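Long-range contacts in AA9 family lytic polysaccharide monooxygenase D (Myceliophthora thermophila, PDB 5UFV), which cleaves cellulose oxidatively with a copper ion at its active site, oxidising the C1 carbon of the scissile glycosidic bond: residues H75-I80 and S124-A129; A71-S76 and K130-N135; V116-E121 and I204-N209; D105-H110 and K136-K141. All coordinates share one frame; numbering follows the deposited sequence.

In the fold
Interactions 1 and 2 both start from the loop that carries the copper ligand H75, and they share H75 and S76. Interaction 1 is buried. It rests on an indole face laid against backbone, one serine hydroxyl bond and a water. Interaction 2 is partly buried and joins the same loop to K130-N135 by backbone bonds and the rim of W73. Interaction 3 lies farther out, between two loops, with one amide-to-carboxylate bond beside a small apolar patch. It meets interaction 1 where the W126 and Q77 side chains bond to residues 118-121. Interaction 4 lies nearest the centre of the chain and joins the two beta-sheets through a carboxylate held by two donors.

Interaction 1. Residues H75-I80 and S124-A129; sequences HSQGPI and SGWDIA. With CU (copper (II) ion), chain G.
The copper-site loop H75-I80 packs here on the turn S124-A129, with the indole of W126 and the side chain of I128 against its backbone. Q77 CA lies over one face of W126, 3.7 Å from the centroid of the five-membered ring. G78 CA lies 3.7 Å from the centroid of the six-membered ring of W126. Both are CH-pi contacts, and G78 N also sits over the face. The phi and psi of G78 would press a CB against the preceding carbonyl oxygen. The Q77 side chain crosses W126 at about a right angle, and its amide reaches E121 and T120. W126 NE1 is held by the carbonyl of L118. This is the loop that supplies one histidine of the AA9 copper centre: H75 NE2 binds the copper ion at 2.0 Å. S124 OG closes an ST turn by accepting from W126 N at 3.0 Å. The same hydroxyl donates to S76 O at 2.6 Å, with the S124 oxygen tilted 22° from the carbonyl plane. I128 CG1 is anti to its backbone N (chi1 -153°), with CG2 left to meet S76 C and G78 O. I128 CB packs against G78 O at 3.3 Å. A water bridges the two segments. It lies 2.7 Å from G78 O and accepts from I128 N at 3.0 Å. I80 CD1 rests on the backbone of I128.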
# COMPACT_ATOMS: atom_id res chain seq x y z
N HIS A 75 14.29 -2.33 3.64
CA HIS A 75 14.48 -3.31 2.53
C HIS A 75 14.48 -2.69 1.14
O HIS A 75 13.66 -1.85 0.82
CB HIS A 75 13.42 -4.42 2.61
CG HIS A 75 13.36 -5.09 3.93
ND1 HIS A 75 14.44 -5.77 4.46
CD2 HIS A 75 12.37 -5.16 4.87
CE1 HIS A 75 14.12 -6.22 5.66
NE2 HIS A 75 12.88 -5.88 5.93
N SER A 76 15.38 -3.17 0.30
CA SER A 76 15.60 -2.61 -1.02
C SER A 76 15.04 -3.43 -2.17
O SER A 76 15.17 -3.03 -3.29
CB SER A 76 17.10 -2.39 -1.23
OG SER A 76 17.52 -1.36 -0.35
N GLN A 77 14.41 -4.56 -1.88
CA GLN A 77 13.74 -5.34 -2.90
C GLN A 77 12.26 -5.59 -2.61
O GLN A 77 11.91 -6.12 -1.57
CB GLN A 77 14.40 -6.70 -3.04
CG GLN A 77 15.86 -6.63 -3.48
CD GLN A 77 16.82 -6.53 -2.31
OE1 GLN A 77 16.57 -7.04 -1.22
NE2 GLN A 77 17.93 -5.87 -2.54
N GLY A 78 11.43 -5.20 -3.54
CA GLY A 78 10.05 -5.61 -3.59
C GLY A 78 9.17 -4.46 -4.05
O GLY A 78 9.61 -3.30 -4.11
N PRO A 79 7.91 -4.75 -4.36
CA PRO A 79 7.00 -3.72 -4.84
C PRO A 79 6.35 -2.80 -3.78
O PRO A 79 6.34 -3.09 -2.58
CB PRO A 79 5.92 -4.53 -5.55
CG PRO A 79 5.88 -5.81 -4.82
CD PRO A 79 7.32 -6.09 -4.50
N ILE A 80 5.84 -1.69 -4.28
CA ILE A 80 5.05 -0.76 -3.53
C ILE A 80 3.66 -0.84 -4.13
O ILE A 80 3.53 -0.79 -5.34
CB ILE A 80 5.55 0.68 -3.78
CG1 ILE A 80 7.00 0.80 -3.34
CG2 ILE A 80 4.68 1.69 -3.06
CD1 ILE A 80 7.60 2.15 -3.63
N SER A 124 20.05 -1.20 -6.14
CA SER A 124 18.79 -1.92 -6.33
C SER A 124 17.98 -1.46 -7.56
O SER A 124 17.83 -0.28 -7.82
CB SER A 124 17.90 -1.79 -5.08
OG SER A 124 16.58 -2.23 -5.37
N GLY A 125 17.42 -2.40 -8.29
CA GLY A 125 16.54 -2.05 -9.40
C GLY A 125 15.08 -1.85 -9.02
O GLY A 125 14.21 -1.79 -9.91
N TRP A 126 14.79 -1.74 -7.72
CA TRP A 126 13.43 -1.53 -7.23
C TRP A 126 13.21 -0.11 -6.72
O TRP A 126 14.04 0.46 -6.01
CB TRP A 126 13.15 -2.48 -6.08
CG TRP A 126 13.33 -3.94 -6.37
CD1 TRP A 126 14.49 -4.65 -6.32
CD2 TRP A 126 12.29 -4.86 -6.67
NE1 TRP A 126 14.23 -5.97 -6.61
CE2 TRP A 126 12.88 -6.12 -6.82
CE3 TRP A 126 10.91 -4.74 -6.83
CZ2 TRP A 126 12.14 -7.26 -7.12
CZ3 TRP A 126 10.18 -5.86 -7.15
CH2 TRP A 126 10.79 -7.11 -7.29
N ASP A 127 12.05 0.45 -7.06
CA ASP A 127 11.67 1.77 -6.57
C ASP A 127 11.58 1.84 -5.05
O ASP A 127 11.80 2.89 -4.45
CB ASP A 127 10.33 2.19 -7.20
CG ASP A 127 10.48 2.61 -8.65
OD1 ASP A 127 11.39 3.40 -8.95
OD2 ASP A 127 9.70 2.14 -9.50
N ILE A 128 11.26 0.73 -4.41
CA ILE A 128 11.23 0.69 -2.97
C ILE A 128 12.55 1.13 -2.33
O ILE A 128 12.56 1.60 -1.21
CB ILE A 128 10.86 -0.73 -2.47
CG1 ILE A 128 10.18 -0.67 -1.10
CG2 ILE A 128 12.09 -1.62 -2.39
CD1 ILE A 128 9.62 -1.99 -0.63
N ALA A 129 13.67 0.96 -3.02
CA ALA A 129 14.96 1.31 -2.44
C ALA A 129 15.02 2.75 -2.02
O ALA A 129 15.84 3.14 -1.19
CB ALA A 129 16.06 1.05 -3.45
CU CU G . 12.14 -5.88 7.78
O HOH W 1 9.63 -1.33 -5.89

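Interaction 2. Residues A71-S76 and K130-N135; sequences AQWTHS and KLVGGN. With CU (copper (II) ion), chain G.
W73 CG is anti to its backbone N (chi1 -180°), and V132 CG2 is anti to its carbonyl carbon, beside the backbone N. The rim of the W73 indole meets L131 and V132. W73 CD1 is 3.7 Å from V132 CG2, and the two side chains cross at about a right angle. L131 O lies at the ring edge near its plane, 3.2 Å from W73 CB. V132 CG2 also touches H75 O at 3.4 Å and S76 OG. The backbones meet at two places. G133 N donates to W73 O at 3.2 Å, and N135 N donates weakly to A71 O. V132 CA and G134 CA add CA-H...O contacts to the same two oxygens. Both segments are loops of the AA9 fold; A71-S76 is the one that leads to the copper site. W73 NE1 donates to H75 O at 2.8 Å, in the carbonyl plane on a lone pair, and so ties the indole to the backbone of the copper ligand. An alanine in place of W73 would probably leave H75 O without this donor and open a gap beside V132 CG2. The W73 ring also meets the copper ligand Y169 edge-to-face. T74 OG1 sits 3.3 Å above the centre of the H75 imidazole.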
# COMPACT_ATOMS: atom_id res chain seq x y z
N ALA A 71 8.85 6.62 8.59
CA ALA A 71 9.90 7.07 9.45
C ALA A 71 11.14 6.19 9.36
O ALA A 71 12.25 6.69 9.51
CB ALA A 71 9.42 7.14 10.88
N GLN A 72 10.94 4.90 9.12
CA GLN A 72 12.03 3.90 9.01
C GLN A 72 11.63 2.90 7.93
O GLN A 72 10.46 2.58 7.80
CB GLN A 72 12.24 3.08 10.30
CG GLN A 72 12.60 3.84 11.58
CD GLN A 72 13.86 4.73 11.52
OE1 GLN A 72 14.00 5.71 12.30
NE2 GLN A 72 14.79 4.38 10.62
N TRP A 73 12.61 2.42 7.18
CA TRP A 73 12.39 1.36 6.21
C TRP A 73 13.70 0.75 5.78
O TRP A 73 14.60 1.45 5.35
CB TRP A 73 11.68 1.88 4.97
CG TRP A 73 11.47 0.76 4.03
CD1 TRP A 73 12.06 0.57 2.83
CD2 TRP A 73 10.68 -0.38 4.28
NE1 TRP A 73 11.65 -0.63 2.28
CE2 TRP A 73 10.79 -1.22 3.16
CE3 TRP A 73 9.85 -0.77 5.34
CZ2 TRP A 73 10.12 -2.42 3.06
CZ3 TRP A 73 9.17 -1.95 5.25
CH2 TRP A 73 9.31 -2.77 4.11
N THR A 74 13.80 -0.56 5.83
CA THR A 74 15.09 -1.19 5.69
C THR A 74 15.32 -2.00 4.42
O THR A 74 16.46 -2.30 4.12
CB THR A 74 15.42 -2.04 6.94
OG1 THR A 74 14.54 -3.16 7.03
CG2 THR A 74 15.29 -1.21 8.19
N HIS A 75 14.29 -2.33 3.64
CA HIS A 75 14.48 -3.31 2.53
C HIS A 75 14.48 -2.69 1.14
O HIS A 75 13.66 -1.85 0.82
CB HIS A 75 13.42 -4.42 2.61
CG HIS A 75 13.36 -5.09 3.93
ND1 HIS A 75 14.44 -5.77 4.46
CD2 HIS A 75 12.37 -5.16 4.87
CE1 HIS A 75 14.12 -6.22 5.66
NE2 HIS A 75 12.88 -5.88 5.93
N SER A 76 15.38 -3.17 0.30
CA SER A 76 15.60 -2.61 -1.02
C SER A 76 15.04 -3.43 -2.17
O SER A 76 15.17 -3.03 -3.29
CB SER A 76 17.10 -2.39 -1.23
OG SER A 76 17.52 -1.36 -0.35
N LYS A 130 14.16 3.56 -2.64
CA LYS A 130 14.17 4.97 -2.40
C LYS A 130 13.50 5.30 -1.09
O LYS A 130 13.74 6.39 -0.55
CB LYS A 130 13.51 5.71 -3.57
CG LYS A 130 14.32 5.65 -4.85
CD LYS A 130 13.48 5.99 -6.06
CE LYS A 130 14.33 6.08 -7.32
NZ LYS A 130 13.48 6.15 -8.54
N LEU A 131 12.69 4.37 -0.58
CA LEU A 131 12.09 4.50 0.77
C LEU A 131 13.02 4.14 1.92
O LEU A 131 12.67 4.31 3.07
CB LEU A 131 10.80 3.67 0.88
CG LEU A 131 9.74 4.04 -0.15
CD1 LEU A 131 8.46 3.25 0.09
CD2 LEU A 131 9.42 5.53 -0.15
N VAL A 132 14.22 3.68 1.62
CA VAL A 132 15.11 3.19 2.65
C VAL A 132 15.83 4.35 3.32
O VAL A 132 16.27 5.27 2.65
CB VAL A 132 16.16 2.23 2.04
CG1 VAL A 132 17.25 1.89 3.06
CG2 VAL A 132 15.47 0.98 1.53
N GLY A 133 15.95 4.29 4.65
CA GLY A 133 16.91 5.13 5.36
C GLY A 133 16.39 6.33 6.14
O GLY A 133 17.18 7.13 6.63
N GLY A 134 15.08 6.47 6.22
CA GLY A 134 14.50 7.39 7.18
C GLY A 134 13.77 8.55 6.57
O GLY A 134 14.32 9.28 5.73
N ASN A 135 12.53 8.71 7.01
CA ASN A 135 11.67 9.83 6.62
C ASN A 135 11.60 10.01 5.12
O ASN A 135 11.69 11.13 4.63
CB ASN A 135 12.11 11.10 7.35
CG ASN A 135 12.15 10.90 8.85
OD1 ASN A 135 13.19 11.03 9.49
ND2 ASN A 135 11.01 10.50 9.41
CU CU G . 12.14 -5.88 7.78

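Interaction 3. Residues V116-E121 and I204-N209; sequences VFLDTE and ISFNIN
N209 ND2 donates to D119 OD2 at 3.2 Å, and the bond is nearly straight (171°). The acceptor lies in the amide plane of N209, and OD2 uses its anti lone pair. The carboxylate and amide planes are 54° apart, and the two side chains cross at about a right angle. The other oxygen, D119 OD1, accepts from H211 NE2, so this carboxylate has partners on both oxygens. F117 stacks on H211. D119 CG lies between the backbone N and the carbonyl carbon (chi1 75°), which sets it 3.7 Å from N209 ND2. D119 CB rests 3.6 Å from I208 O. Beside this polar pair, L118 CB packs on I208 CG1 at 3.8 Å. I208 CD1 comes to 3.6 Å from L118 O. L118 CD1 meets the F206 ring at its edge, 4.2 Å from CE2. Each segment is a loop with a turn in it. F117 to T120 form a type I beta turn, closed by T120 N to F117 O. N207 makes an Asx turn, with N209 N donating to N207 OD1. The contact joins the long loop between strands 101-107 and 136-141 to the loop that follows strand 190-191.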
# COMPACT_ATOMS: atom_id res chain seq x y z
N VAL A 116 22.13 -5.56 -12.86
CA VAL A 116 21.25 -5.38 -11.72
C VAL A 116 20.17 -6.46 -11.78
O VAL A 116 19.28 -6.43 -12.65
CB VAL A 116 20.59 -3.97 -11.75
CG1 VAL A 116 19.58 -3.79 -10.61
CG2 VAL A 116 21.65 -2.87 -11.69
N PHE A 117 20.24 -7.43 -10.88
CA PHE A 117 19.24 -8.47 -10.80
C PHE A 117 18.17 -8.16 -9.76
O PHE A 117 18.27 -7.18 -9.01
CB PHE A 117 19.90 -9.80 -10.44
CG PHE A 117 21.06 -10.14 -11.32
CD1 PHE A 117 20.87 -10.83 -12.51
CD2 PHE A 117 22.36 -9.78 -10.95
CE1 PHE A 117 21.96 -11.15 -13.31
CE2 PHE A 117 23.45 -10.10 -11.76
CZ PHE A 117 23.25 -10.79 -12.94
N LEU A 118 17.15 -9.03 -9.72
CA LEU A 118 16.05 -8.93 -8.76
C LEU A 118 16.56 -8.93 -7.34
O LEU A 118 15.98 -8.25 -6.50
CB LEU A 118 15.06 -10.09 -8.91
CG LEU A 118 14.22 -10.17 -10.20
CD1 LEU A 118 13.49 -11.50 -10.27
CD2 LEU A 118 13.23 -9.03 -10.32
N ASP A 119 17.64 -9.67 -7.08
CA ASP A 119 18.21 -9.75 -5.73
C ASP A 119 19.36 -8.77 -5.47
O ASP A 119 19.92 -8.78 -4.39
CB ASP A 119 18.65 -11.18 -5.41
CG ASP A 119 19.92 -11.60 -6.11
OD1 ASP A 119 20.28 -11.01 -7.15
OD2 ASP A 119 20.56 -12.57 -5.64
N THR A 120 19.70 -7.92 -6.44
CA THR A 120 20.80 -6.99 -6.23
C THR A 120 20.44 -5.94 -5.18
O THR A 120 19.37 -5.34 -5.24
CB THR A 120 21.19 -6.29 -7.54
OG1 THR A 120 21.72 -7.26 -8.44
CG2 THR A 120 22.26 -5.18 -7.29
N GLU A 121 21.38 -5.71 -4.27
CA GLU A 121 21.20 -4.82 -3.12
C GLU A 121 21.58 -3.36 -3.42
O GLU A 121 20.79 -2.46 -3.16
CB GLU A 121 21.99 -5.38 -1.93
CG GLU A 121 21.90 -4.54 -0.66
CD GLU A 121 20.55 -4.60 0.05
OE1 GLU A 121 19.65 -5.39 -0.33
OE2 GLU A 121 20.41 -3.83 1.03
N ILE A 204 4.98 -14.03 -5.57
CA ILE A 204 4.84 -13.92 -4.12
C ILE A 204 5.89 -14.72 -3.38
O ILE A 204 6.69 -14.14 -2.63
CB ILE A 204 3.43 -14.34 -3.67
CG1 ILE A 204 2.36 -13.42 -4.33
CG2 ILE A 204 3.34 -14.36 -2.15
CD1 ILE A 204 2.44 -11.95 -3.94
N SER A 205 5.89 -16.04 -3.56
CA SER A 205 6.90 -16.94 -3.01
C SER A 205 7.65 -17.51 -4.20
O SER A 205 7.07 -18.19 -5.04
CB SER A 205 6.29 -18.10 -2.22
OG SER A 205 5.88 -17.71 -0.91
N PHE A 206 8.95 -17.20 -4.27
CA PHE A 206 9.81 -17.63 -5.38
C PHE A 206 11.27 -17.39 -5.00
O PHE A 206 11.56 -16.70 -4.02
CB PHE A 206 9.44 -16.91 -6.70
CG PHE A 206 9.79 -15.44 -6.70
CD1 PHE A 206 9.00 -14.54 -6.02
CD2 PHE A 206 10.91 -14.98 -7.38
CE1 PHE A 206 9.31 -13.19 -6.03
CE2 PHE A 206 11.23 -13.64 -7.39
CZ PHE A 206 10.43 -12.74 -6.72
N ASN A 207 12.19 -17.96 -5.79
CA ASN A 207 13.60 -17.86 -5.46
C ASN A 207 14.24 -16.66 -6.12
O ASN A 207 14.77 -16.72 -7.23
CB ASN A 207 14.34 -19.13 -5.86
CG ASN A 207 15.74 -19.19 -5.27
OD1 ASN A 207 16.22 -18.23 -4.65
ND2 ASN A 207 16.40 -20.31 -5.46
N ILE A 208 14.21 -15.56 -5.39
CA ILE A 208 14.69 -14.29 -5.89
C ILE A 208 16.19 -14.33 -6.24
O ILE A 208 16.65 -13.60 -7.10
CB ILE A 208 14.35 -13.14 -4.90
CG1 ILE A 208 14.38 -11.79 -5.62
CG2 ILE A 208 15.26 -13.18 -3.65
CD1 ILE A 208 13.84 -10.62 -4.83
N ASN A 209 16.92 -15.21 -5.58
CA ASN A 209 18.35 -15.33 -5.80
C ASN A 209 18.66 -16.23 -6.98
O ASN A 209 19.82 -16.47 -7.26
CB ASN A 209 19.04 -15.86 -4.54
CG ASN A 209 18.63 -15.11 -3.28
OD1 ASN A 209 18.08 -15.67 -2.34
ND2 ASN A 209 18.86 -13.82 -3.28

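Interaction 4. Residues D105-H110 and K136-K141; sequences DEAGFH and KSWSSK
D105 OD2 takes hydrogen bonds from W138 NE1 and S140 OG across the two facing sheets of the beta-sandwich. The S140 hydroxyl donates at 2.6 Å and meets OD2 on its anti side, somewhat out of the carboxylate plane. The indole donates at 2.9 Å from above that plane, 49° out of it, while OD2 stays close to the ring plane of W138. D105 CG is anti to its backbone N (chi1 -153°), which places CG on the side of W138. Two donors on one oxygen would be expected to favour the ionised carboxylate. An alanine in place of D105 would probably leave W138 NE1 and S140 OG without their shared acceptor. Farther along the strand, A107 CB touches W138 CZ2 at 3.9 Å. The strands 105-107 and 136-141 run at 136° to each other, with their axes 8.2 Å apart. Each is held in its own sheet by backbone bonds, D105 to V82 and A107 to I80 on one side, K136 to W70 and W138 to A68 on the other. I80 and W70 also touch W138. Next to the carboxylate, E106 N makes a weak 3.1 Å bond to D105 OD1.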
# COMPACT_ATOMS: atom_id res chain seq x y z
N ASP A 105 -1.84 3.17 -7.34
CA ASP A 105 -0.42 3.35 -7.63
C ASP A 105 0.35 2.03 -7.45
O ASP A 105 -0.11 1.13 -6.76
CB ASP A 105 0.15 4.44 -6.73
CG ASP A 105 1.36 5.17 -7.34
OD1 ASP A 105 1.66 4.93 -8.53
OD2 ASP A 105 2.00 5.99 -6.63
N GLU A 106 1.50 1.91 -8.08
CA GLU A 106 2.35 0.73 -7.90
C GLU A 106 3.75 0.99 -8.45
O GLU A 106 3.91 1.78 -9.36
CB GLU A 106 1.76 -0.49 -8.62
CG GLU A 106 1.69 -0.30 -10.14
CD GLU A 106 1.26 -1.54 -10.92
OE1 GLU A 106 0.86 -2.60 -10.32
OE2 GLU A 106 1.32 -1.43 -12.18
N ALA A 107 4.75 0.33 -7.90
CA ALA A 107 6.09 0.42 -8.44
C ALA A 107 6.77 -0.89 -8.15
O ALA A 107 6.55 -1.49 -7.09
CB ALA A 107 6.86 1.57 -7.82
N GLY A 108 7.57 -1.36 -9.11
CA GLY A 108 8.25 -2.62 -9.01
C GLY A 108 9.68 -2.51 -9.46
O GLY A 108 10.41 -1.64 -9.04
N PHE A 109 10.07 -3.43 -10.33
CA PHE A 109 11.45 -3.66 -10.63
C PHE A 109 11.78 -3.08 -11.99
O PHE A 109 11.08 -3.35 -12.94
CB PHE A 109 11.71 -5.16 -10.65
CG PHE A 109 13.13 -5.51 -10.99
CD1 PHE A 109 14.14 -5.29 -10.07
CD2 PHE A 109 13.45 -6.02 -12.23
CE1 PHE A 109 15.45 -5.59 -10.38
CE2 PHE A 109 14.76 -6.32 -12.56
CZ PHE A 109 15.76 -6.11 -11.63
N HIS A 110 12.86 -2.32 -12.07
CA HIS A 110 13.25 -1.67 -13.31
C HIS A 110 14.71 -1.96 -13.68
O HIS A 110 15.27 -1.30 -14.53
CB HIS A 110 12.99 -0.15 -13.20
CG HIS A 110 13.88 0.57 -12.23
ND1 HIS A 110 13.41 1.11 -11.04
CD2 HIS A 110 15.21 0.85 -12.27
CE1 HIS A 110 14.41 1.69 -10.39
NE2 HIS A 110 15.52 1.54 -11.11
N LYS A 136 11.45 8.90 4.42
CA LYS A 136 11.21 8.90 2.99
C LYS A 136 9.74 8.79 2.71
O LYS A 136 8.98 8.22 3.49
CB LYS A 136 11.95 7.74 2.33
CG LYS A 136 13.46 7.80 2.47
CD LYS A 136 13.98 9.17 2.08
CE LYS A 136 15.46 9.14 1.75
NZ LYS A 136 16.21 8.54 2.85
N SER A 137 9.35 9.31 1.57
CA SER A 137 7.95 9.48 1.27
C SER A 137 7.61 8.94 -0.10
O SER A 137 8.47 8.85 -0.97
CB SER A 137 7.60 10.98 1.31
OG SER A 137 7.95 11.57 2.56
N TRP A 138 6.33 8.60 -0.28
CA TRP A 138 5.81 8.17 -1.59
C TRP A 138 4.53 8.91 -1.88
O TRP A 138 3.65 8.97 -1.04
CB TRP A 138 5.54 6.67 -1.64
CG TRP A 138 5.33 6.20 -3.06
CD1 TRP A 138 4.12 6.08 -3.72
CD2 TRP A 138 6.34 5.85 -4.01
NE1 TRP A 138 4.34 5.66 -5.02
CE2 TRP A 138 5.69 5.52 -5.22
CE3 TRP A 138 7.74 5.82 -3.96
CZ2 TRP A 138 6.39 5.12 -6.38
CZ3 TRP A 138 8.44 5.43 -5.11
CH2 TRP A 138 7.76 5.08 -6.32
N SER A 139 4.45 9.48 -3.07
CA SER A 139 3.29 10.29 -3.47
C SER A 139 2.46 9.63 -4.60
O SER A 139 3.00 9.13 -5.59
CB SER A 139 3.78 11.65 -3.95
OG SER A 139 4.14 12.46 -2.86
N SER A 140 1.14 9.67 -4.43
CA SER A 140 0.21 9.12 -5.39
C SER A 140 -0.92 10.13 -5.63
O SER A 140 -1.40 10.75 -4.68
CB SER A 140 -0.40 7.83 -4.85
OG SER A 140 0.57 6.82 -4.64
N LYS A 141 -1.35 10.29 -6.87
CA LYS A 141 -2.53 11.08 -7.18
C LYS A 141 -3.78 10.26 -6.97
O LYS A 141 -3.84 9.15 -7.42
CB LYS A 141 -2.51 11.56 -8.63
CG LYS A 141 -1.62 12.76 -8.80
CD LYS A 141 -1.56 13.23 -10.25
CE LYS A 141 -0.54 14.37 -10.32
NZ LYS A 141 -0.29 14.82 -11.71